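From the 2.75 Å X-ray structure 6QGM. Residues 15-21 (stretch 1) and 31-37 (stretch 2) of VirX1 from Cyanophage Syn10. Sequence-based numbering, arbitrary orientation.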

# COMPACT_ATOMS: atom_id res chain seq x y z
N SER B 15 -12.90 24.89 -22.83
CA SER B 15 -13.04 24.76 -21.35
C SER B 15 -14.27 25.50 -20.86
O SER B 15 -15.05 24.92 -20.08
CB SER B 15 -11.79 25.21 -20.65
OG SER B 15 -10.81 24.17 -20.63
N GLY B 16 -14.46 26.75 -21.29
CA GLY B 16 -15.58 27.59 -20.84
C GLY B 16 -16.90 26.96 -21.20
O GLY B 16 -17.76 26.80 -20.31
N TRP B 17 -17.07 26.61 -22.48
CA TRP B 17 -18.36 26.12 -23.03
C TRP B 17 -18.58 24.66 -22.66
O TRP B 17 -19.75 24.27 -22.49
CB TRP B 17 -18.39 26.37 -24.53
CG TRP B 17 -18.52 27.82 -24.83
CD1 TRP B 17 -17.62 28.62 -25.47
CD2 TRP B 17 -19.61 28.66 -24.44
NE1 TRP B 17 -18.11 29.90 -25.54
CE2 TRP B 17 -19.31 29.96 -24.90
CE3 TRP B 17 -20.81 28.44 -23.75
CZ2 TRP B 17 -20.17 31.03 -24.69
CZ3 TRP B 17 -21.66 29.50 -23.55
CH2 TRP B 17 -21.34 30.78 -24.01
N MET B 18 -17.51 23.87 -22.53
CA MET B 18 -17.59 22.48 -22.03
C MET B 18 -18.17 22.51 -20.61
O MET B 18 -19.08 21.71 -20.33
CB MET B 18 -16.21 21.80 -22.06
CG MET B 18 -15.83 21.35 -23.43
SD MET B 18 -14.16 20.67 -23.52
CE MET B 18 -14.34 19.16 -22.56
N THR B 19 -17.71 23.45 -19.78
CA THR B 19 -18.18 23.66 -18.38
C THR B 19 -19.64 24.16 -18.41
O THR B 19 -20.50 23.55 -17.73
CB THR B 19 -17.24 24.60 -17.62
OG1 THR B 19 -15.91 24.10 -17.74
CG2 THR B 19 -17.59 24.72 -16.16
N ALA B 20 -19.92 25.20 -19.20
CA ALA B 20 -21.28 25.79 -19.31
C ALA B 20 -22.29 24.72 -19.75
O ALA B 20 -23.34 24.61 -19.10
CB ALA B 20 -21.27 26.96 -20.27
N ALA B 21 -21.98 23.95 -20.80
CA ALA B 21 -22.85 22.90 -21.38
C ALA B 21 -23.14 21.82 -20.33
O ALA B 21 -24.33 21.57 -20.05
CB ALA B 21 -22.22 22.30 -22.61
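Stretch 2, residues 31-37: EIALIED

Stretch 2 is a β-strand from Glu-31 to Glu-36 that runs almost exactly antiparallel to the helix of stretch 1. The two axes make an angle of 171° and come within 9.4 Å of each other, and the backbones are nearest where the CA atoms of Ala-20 and Leu-34 lie 7.0 Å apart. Because a strand alternates its side chains, Ile-32, Leu-34 and Glu-36 direct their CA-to-CB bonds toward the helix, while that of Ala-33 points away.

Leu-34 is the centre of the packing. Its chi1 is t (-170°), and its chi2 of 143° lies between the usual wells. In this conformation Leu-34 CD1 sits 3.8 Å from the centroid of the six-membered ring of Trp-17, only 10° off the ring normal, a CH-π contact over the face; Leu-34 CD2 is 3.7 Å from Trp-17 CZ2. Leu-34 CD1 also lies 3.3 Å from Gly-16 O and 3.9 Å from Ala-20 CB. Small residues suit these helix positions: an ideal CB on Gly-16 would be a tight 3.4 Å from Leu-34 CD1, and the single methyl of Ala-20 packs against Leu-34.

Trp-17 leaves the helix sideways, but its m rotamer (chi1 -71°), with chi2 at 116°, brings the indole nearer the strand. A broad, flat ring can thus offer a face to Leu-34 while its polar edge meets Glu-36. There Trp-17 NE1 donates a hydrogen bond to Glu-36 OE1 at 3.3 Å, with an N-H...O angle of 145°. Glu-36 reaches it with chi1 and chi2 both t, an extended chain that carries the carboxylate out to the indole; its OE2 is hydrogen-bonded elsewhere in the structure.

Towards the other end of the contact, Ile-32 (chi1 m, chi2 t) places Ile-32 CD1 4.1 Å from Ala-20 O, a looser approach. A β-branched, apolar residue is at home in an extended strand, and this buried side chain directs its CA-to-CB bond toward the helix.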

# COMPACT_ATOMS: atom_id res chain seq x y z
N GLU B 31 -28.23 28.45 -11.76
CA GLU B 31 -28.17 29.66 -12.61
C GLU B 31 -26.72 29.79 -13.09
O GLU B 31 -25.82 29.78 -12.23
CB GLU B 31 -28.57 30.92 -11.82
CG GLU B 31 -29.74 30.72 -10.87
CD GLU B 31 -29.88 31.84 -9.85
OE1 GLU B 31 -28.91 32.11 -9.13
OE2 GLU B 31 -30.97 32.44 -9.79
N ILE B 32 -26.49 29.87 -14.41
CA ILE B 32 -25.12 29.89 -15.00
C ILE B 32 -24.95 31.12 -15.89
O ILE B 32 -25.86 31.39 -16.70
CB ILE B 32 -24.85 28.59 -15.78
CG1 ILE B 32 -25.13 27.35 -14.93
CG2 ILE B 32 -23.43 28.59 -16.35
CD1 ILE B 32 -25.25 26.09 -15.74
N ALA B 33 -23.82 31.81 -15.74
CA ALA B 33 -23.37 32.88 -16.67
C ALA B 33 -21.96 32.53 -17.15
O ALA B 33 -21.19 31.93 -16.35
CB ALA B 33 -23.42 34.22 -15.99
N LEU B 34 -21.65 32.84 -18.41
CA LEU B 34 -20.28 32.73 -18.97
C LEU B 34 -19.82 34.09 -19.48
O LEU B 34 -20.48 34.66 -20.37
CB LEU B 34 -20.24 31.69 -20.10
CG LEU B 34 -18.82 31.33 -20.55
CD1 LEU B 34 -18.72 29.86 -20.89
CD2 LEU B 34 -18.37 32.20 -21.72
N ILE B 35 -18.70 34.57 -18.93
CA ILE B 35 -18.06 35.87 -19.27
C ILE B 35 -16.94 35.58 -20.27
O ILE B 35 -16.01 34.80 -19.94
CB ILE B 35 -17.55 36.57 -18.00
CG1 ILE B 35 -18.71 36.93 -17.06
CG2 ILE B 35 -16.71 37.78 -18.35
CD1 ILE B 35 -18.34 36.90 -15.60
N GLU B 36 -17.04 36.19 -21.45
CA GLU B 36 -16.13 35.96 -22.60
C GLU B 36 -15.75 37.35 -23.12
O GLU B 36 -16.64 38.21 -23.17
CB GLU B 36 -16.85 35.03 -23.58
CG GLU B 36 -16.36 35.07 -25.01
CD GLU B 36 -17.24 34.25 -25.94
OE1 GLU B 36 -17.17 33.02 -25.87
OE2 GLU B 36 -18.01 34.85 -26.75
N ASP B 37 -14.47 37.59 -23.41
CA ASP B 37 -13.94 38.87 -23.95
C ASP B 37 -14.05 38.82 -25.47
O ASP B 37 -13.36 38.03 -26.11
CB ASP B 37 -12.49 39.09 -23.52
CG ASP B 37 -11.91 40.45 -23.88
OD1 ASP B 37 -12.29 40.99 -24.96
OD2 ASP B 37 -11.08 40.96 -23.08